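Local atomic coordinates of cytochrome B5 (Hadesarchaea archaeon YNP_N21, PDB entry 6NZX), a protein that binds heme in a cytochrome b5-like domain and probably serves in electron transfer. Residues A[27-32]-A[70-76]. Residues are numbered along the deposited sequence; the frame is centred on the assembly and turned at random.
With HEM (protoporphyrin IX containing Fe), chain B.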
ATOM      1  N   GLY A  27       1.378  -3.408 -10.035  1.00 21.82           N
ATOM      2  CA  GLY A  27       2.627  -4.156 -10.029  1.00 20.67           C
ATOM      3  C   GLY A  27       3.747  -3.529  -9.208  1.00 20.39           C
ATOM      4  O   GLY A  27       4.790  -4.151  -9.060  1.00 21.01           O
ATOM      5  N   LYS A  28       3.549  -2.305  -8.692  1.00 20.50           N
ATOM      6  CA  LYS A  28       4.562  -1.545  -7.937  1.00 20.82           C
ATOM      7  C   LYS A  28       4.131  -1.390  -6.470  1.00 18.27           C
ATOM      8  O   LYS A  28       2.979  -1.211  -6.166  1.00 18.21           O
ATOM      9  CB  LYS A  28       4.774  -0.167  -8.570  1.00 24.61           C
ATOM     10  CG  LYS A  28       5.596  -0.149  -9.860  1.00 27.86           C
ATOM     11  CD  LYS A  28       6.073   1.249 -10.185  1.00 30.56           C
ATOM     12  CE  LYS A  28       7.241   1.279 -11.150  1.00 38.47           C
ATOM     13  NZ  LYS A  28       7.983   2.565 -11.074  1.00 41.64           N
ATOM     14  N   VAL A  29       5.099  -1.452  -5.560  1.00 16.59           N
ATOM     15  CA  VAL A  29       4.837  -1.431  -4.138  1.00 16.29           C
ATOM     16  C   VAL A  29       5.350  -0.105  -3.608  1.00 16.68           C
ATOM     17  O   VAL A  29       6.535   0.216  -3.809  1.00 16.11           O
ATOM     18  CB  VAL A  29       5.515  -2.631  -3.448  1.00 16.39           C
ATOM     19  CG1 VAL A  29       5.349  -2.598  -1.932  1.00 17.45           C
ATOM     20  CG2 VAL A  29       5.002  -3.941  -4.031  1.00 15.73           C
ATOM     21  N   TYR A  30       4.451   0.609  -2.909  1.00 16.87           N
ATOM     22  CA  TYR A  30       4.656   1.940  -2.401  1.00 17.64           C
ATOM     23  C   TYR A  30       4.707   1.861  -0.876  1.00 17.91           C
ATOM     24  O   TYR A  30       3.899   1.179  -0.292  1.00 17.51           O
ATOM     25  CB  TYR A  30       3.519   2.871  -2.848  1.00 17.99           C
ATOM     26  CG  TYR A  30       3.427   3.064  -4.338  1.00 17.77           C
ATOM     27  CD1 TYR A  30       4.059   4.125  -4.965  1.00 18.27           C
ATOM     28  CD2 TYR A  30       2.755   2.151  -5.130  1.00 19.18           C
ATOM     29  CE1 TYR A  30       4.004   4.290  -6.341  1.00 18.03           C
ATOM     30  CE2 TYR A  30       2.671   2.313  -6.504  1.00 18.32           C
ATOM     31  CZ  TYR A  30       3.321   3.376  -7.112  1.00 17.45           C
ATOM     32  OH  TYR A  30       3.228   3.546  -8.461  1.00 18.44           O
ATOM     33  N   ASP A  31       5.659   2.574  -0.270  1.00 18.26           N
ATOM     34  CA  ASP A  31       5.733   2.725   1.158  1.00 19.06           C
ATOM     35  C   ASP A  31       4.901   3.949   1.567  1.00 18.03           C
ATOM     36  O   ASP A  31       5.329   5.088   1.384  1.00 17.67           O
ATOM     37  CB  ASP A  31       7.190   2.833   1.631  1.00 21.06           C
ATOM     38  CG  ASP A  31       7.327   2.999   3.140  1.00 21.36           C
ATOM     39  OD1 ASP A  31       6.282   2.924   3.831  1.00 20.34           O
ATOM     40  OD2 ASP A  31       8.487   3.144   3.621  1.00 22.39           O
ATOM     41  N   VAL A  32       3.740   3.691   2.175  1.00 20.05           N
ATOM     42  CA  VAL A  32       2.828   4.733   2.602  1.00 21.88           C
ATOM     43  C   VAL A  32       2.885   4.906   4.133  1.00 23.44           C
ATOM     44  O   VAL A  32       2.008   5.544   4.731  1.00 21.88           O
ATOM     45  CB  VAL A  32       1.398   4.470   2.090  1.00 22.48           C
ATOM     46  CG1 VAL A  32       1.308   4.667   0.584  1.00 22.09           C
ATOM     47  CG2 VAL A  32       0.859   3.100   2.481  1.00 20.44           C
ATOM     48  N   PHE A  70       4.984   8.930  -2.615  1.00 22.02           N
ATOM     49  CA  PHE A  70       5.542   7.887  -1.743  1.00 20.97           C
ATOM     50  C   PHE A  70       6.625   7.070  -2.460  1.00 20.50           C
ATOM     51  O   PHE A  70       6.546   6.813  -3.664  1.00 17.92           O
ATOM     52  CB  PHE A  70       4.380   7.038  -1.220  1.00 22.36           C
ATOM     53  CG  PHE A  70       3.443   7.871  -0.379  1.00 22.67           C
ATOM     54  CD1 PHE A  70       3.797   8.228   0.911  1.00 23.81           C
ATOM     55  CD2 PHE A  70       2.271   8.376  -0.908  1.00 23.46           C
ATOM     56  CE1 PHE A  70       2.988   9.047   1.677  1.00 24.04           C
ATOM     57  CE2 PHE A  70       1.452   9.191  -0.139  1.00 24.45           C
ATOM     58  CZ  PHE A  70       1.818   9.533   1.141  1.00 25.33           C
ATOM     59  N   PRO A  71       7.663   6.591  -1.736  1.00 19.99           N
ATOM     60  CA  PRO A  71       8.704   5.764  -2.355  1.00 21.41           C
ATOM     61  C   PRO A  71       8.136   4.448  -2.918  1.00 20.29           C
ATOM     62  O   PRO A  71       7.260   3.857  -2.317  1.00 17.42           O
ATOM     63  CB  PRO A  71       9.719   5.466  -1.248  1.00 20.50           C
ATOM     64  CG  PRO A  71       9.243   6.215  -0.015  1.00 21.26           C
ATOM     65  CD  PRO A  71       7.899   6.844  -0.315  1.00 21.07           C
ATOM     66  N   VAL A  72       8.608   4.059  -4.100  1.00 22.77           N
ATOM     67  CA  VAL A  72       8.415   2.715  -4.626  1.00 23.90           C
ATOM     68  C   VAL A  72       9.544   1.856  -4.043  1.00 24.43           C
ATOM     69  O   VAL A  72      10.729   2.169  -4.237  1.00 27.05           O
ATOM     70  CB  VAL A  72       8.424   2.698  -6.165  1.00 25.85           C
ATOM     71  CG1 VAL A  72       8.276   1.287  -6.731  1.00 25.81           C
ATOM     72  CG2 VAL A  72       7.360   3.619  -6.739  1.00 25.43           C
ATOM     73  N   VAL A  73       9.176   0.795  -3.328  1.00 20.80           N
ATOM     74  CA  VAL A  73      10.144  -0.035  -2.642  1.00 21.76           C
ATOM     75  C   VAL A  73      10.309  -1.367  -3.398  1.00 20.28           C
ATOM     76  O   VAL A  73      11.229  -2.115  -3.160  1.00 18.69           O
ATOM     77  CB  VAL A  73       9.763  -0.226  -1.159  1.00 22.04           C
ATOM     78  CG1 VAL A  73       9.856   1.084  -0.394  1.00 23.09           C
ATOM     79  CG2 VAL A  73       8.379  -0.832  -0.982  1.00 22.14           C
ATOM     80  N   GLY A  74       9.457  -1.625  -4.384  1.00 21.23           N
ATOM     81  CA  GLY A  74       9.652  -2.800  -5.203  1.00 20.77           C
ATOM     82  C   GLY A  74       8.485  -3.067  -6.128  1.00 21.00           C
ATOM     83  O   GLY A  74       7.657  -2.187  -6.394  1.00 18.48           O
ATOM     84  N   VAL A  75       8.465  -4.301  -6.641  1.00 18.45           N
ATOM     85  CA  VAL A  75       7.460  -4.767  -7.527  1.00 19.42           C
ATOM     86  C   VAL A  75       6.839  -6.008  -6.888  1.00 20.40           C
ATOM     87  O   VAL A  75       7.486  -6.688  -6.078  1.00 18.78           O
ATOM     88  CB  VAL A  75       8.009  -5.033  -8.941  1.00 19.43           C
ATOM     89  CG1 VAL A  75       8.631  -3.769  -9.530  1.00 20.82           C
ATOM     90  CG2 VAL A  75       9.002  -6.191  -8.983  1.00 19.61           C
ATOM     91  N   LEU A  76       5.582  -6.271  -7.258  1.00 20.57           N
ATOM     92  CA  LEU A  76       4.801  -7.312  -6.666  1.00 22.94           C
ATOM     93  C   LEU A  76       4.691  -8.475  -7.658  1.00 26.79           C
ATOM     94  O   LEU A  76       4.167  -8.301  -8.746  1.00 27.44           O
ATOM     95  CB  LEU A  76       3.438  -6.735  -6.288  1.00 23.02           C
ATOM     96  CG  LEU A  76       2.464  -7.744  -5.695  1.00 23.96           C
ATOM     97  CD1 LEU A  76       2.943  -8.234  -4.345  1.00 23.10           C
ATOM     98  CD2 LEU A  76       1.068  -7.139  -5.594  1.00 24.14           C
TER
HETATM   99  CHA HEM B 101      -5.594   9.811   0.019  1.00 29.58           C
HETATM  100  CHB HEM B 101     -10.147   7.981   0.583  1.00 29.56           C
HETATM  101  CHC HEM B 101      -8.692   3.859  -1.620  1.00 28.61           C
HETATM  102  CHD HEM B 101      -4.145   5.588  -1.847  1.00 27.26           C
HETATM  103  C1A HEM B 101      -7.016   9.680   0.320  1.00 31.66           C
HETATM  104  C2A HEM B 101      -7.736  10.809   0.932  1.00 35.27           C
HETATM  105  C3A HEM B 101      -9.097  10.231   1.085  1.00 32.96           C
HETATM  106  C4A HEM B 101      -9.001   8.928   0.576  1.00 28.50           C
HETATM  107  CMA HEM B 101     -10.287  10.949   1.676  1.00 32.28           C
HETATM  108  CAA HEM B 101      -7.178  12.183   1.262  1.00 40.54           C
HETATM  109  CBA HEM B 101      -7.096  13.054  -0.015  1.00 48.27           C
HETATM  110  CGA HEM B 101      -5.731  13.714  -0.254  1.00 57.24           C
HETATM  111  O1A HEM B 101      -5.339  13.870  -1.437  1.00 59.59           O
HETATM  112  O2A HEM B 101      -5.024  14.104   0.713  1.00 63.08           O
HETATM  113  C1B HEM B 101     -10.181   6.605   0.056  1.00 27.84           C
HETATM  114  C2B HEM B 101     -11.339   5.820   0.049  1.00 29.05           C
HETATM  115  C3B HEM B 101     -10.931   4.568  -0.627  1.00 28.89           C
HETATM  116  C4B HEM B 101      -9.525   4.853  -0.935  1.00 28.67           C
HETATM  117  CMB HEM B 101     -12.716   6.117   0.593  1.00 28.65           C
HETATM  118  CAB HEM B 101     -11.644   3.246  -0.905  1.00 31.33           C
HETATM  119  CBB HEM B 101     -12.713   3.333  -1.984  1.00 30.11           C
HETATM  120  C1C HEM B 101      -7.279   3.959  -1.941  1.00 26.37           C
HETATM  121  C2C HEM B 101      -6.632   2.894  -2.534  1.00 26.45           C
HETATM  122  C3C HEM B 101      -5.230   3.367  -2.588  1.00 27.17           C
HETATM  123  C4C HEM B 101      -5.303   4.713  -2.006  1.00 25.64           C
HETATM  124  CMC HEM B 101      -7.293   1.613  -2.947  1.00 27.19           C
HETATM  125  CAC HEM B 101      -3.991   2.769  -3.163  1.00 27.12           C
HETATM  126  CBC HEM B 101      -4.001   1.712  -3.949  1.00 27.81           C
HETATM  127  C1D HEM B 101      -4.122   6.951  -1.314  1.00 27.93           C
HETATM  128  C2D HEM B 101      -2.940   7.684  -1.254  1.00 29.60           C
HETATM  129  C3D HEM B 101      -3.357   8.973  -0.710  1.00 28.78           C
HETATM  130  C4D HEM B 101      -4.729   8.773  -0.520  1.00 29.13           C
HETATM  131  CMD HEM B 101      -1.560   7.274  -1.689  1.00 30.77           C
HETATM  132  CAD HEM B 101      -2.494  10.193  -0.411  1.00 28.96           C
HETATM  133  CBD HEM B 101      -1.973  10.045   1.025  1.00 28.50           C
HETATM  134  CGD HEM B 101      -1.195  11.247   1.508  1.00 26.97           C
HETATM  135  O1D HEM B 101      -0.737  11.249   2.672  1.00 24.73           O
HETATM  136  O2D HEM B 101      -1.017  12.219   0.743  1.00 28.52           O
HETATM  137  NA  HEM B 101      -7.763   8.583   0.145  1.00 29.17           N
HETATM  138  NB  HEM B 101      -9.098   6.049  -0.534  1.00 28.34           N
HETATM  139  NC  HEM B 101      -6.547   5.015  -1.608  1.00 26.95           N
HETATM  140  ND  HEM B 101      -5.218   7.576  -0.877  1.00 27.62           N
HETATM  141 FE   HEM B 101      -7.161   6.800  -0.738  0.84 24.51          FE
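Phe70 meets Val32 at the heme end of the contact: methyl CG1 of Val32 sits over one face of the phenyl ring, 4.3 Å from its centroid, in a CH-pi contact offset toward the rim. With CG anti to the carbonyl carbon (chi1 -63°), the ring lies beside Asp31 O and its edge reaches the heme propionate, Phe70 CZ lying 3.4 Å from HEM O1D. Just before the strand, Asp31 N donates a hydrogen bond to Pro71 O (2.9 Å). Val72 pairs with Tyr30, and the two side chains run alongside one another, Val72 CG2 coming 3.4 Å from Tyr30 CE1. Val73 and Gly74 both face Val29 in a classic beta bulge: Val73 N donates a hydrogen bond to Val29 O at 2.7 Å, nearly in line with the carbonyl, whereas Val29 N donates one to Gly74 O from well above the carbonyl plane. The Val73 and Val29 side chains cross at about a right angle, CG2 of Val73 3.6 Å from CG1 of Val29, while Val73 CG1 packs on Asp31 CB; the Asp31 carboxylate itself is hydrogen-bonded to Thr33. Beyond Val75, Leu76 N donates a hydrogen bond to Gly27 O, and Leu76 CB touches Val29 CG2; the Val29 side chain also meets Leu10 and Phe5. Four backbone hydrogen bonds, two of them at the bulge, thus join the two central strands of the four-stranded sheet; Val29 packs against Val73 and Leu76, and at the far end Phe70 and Val32 join the strand pair to the heme pocket.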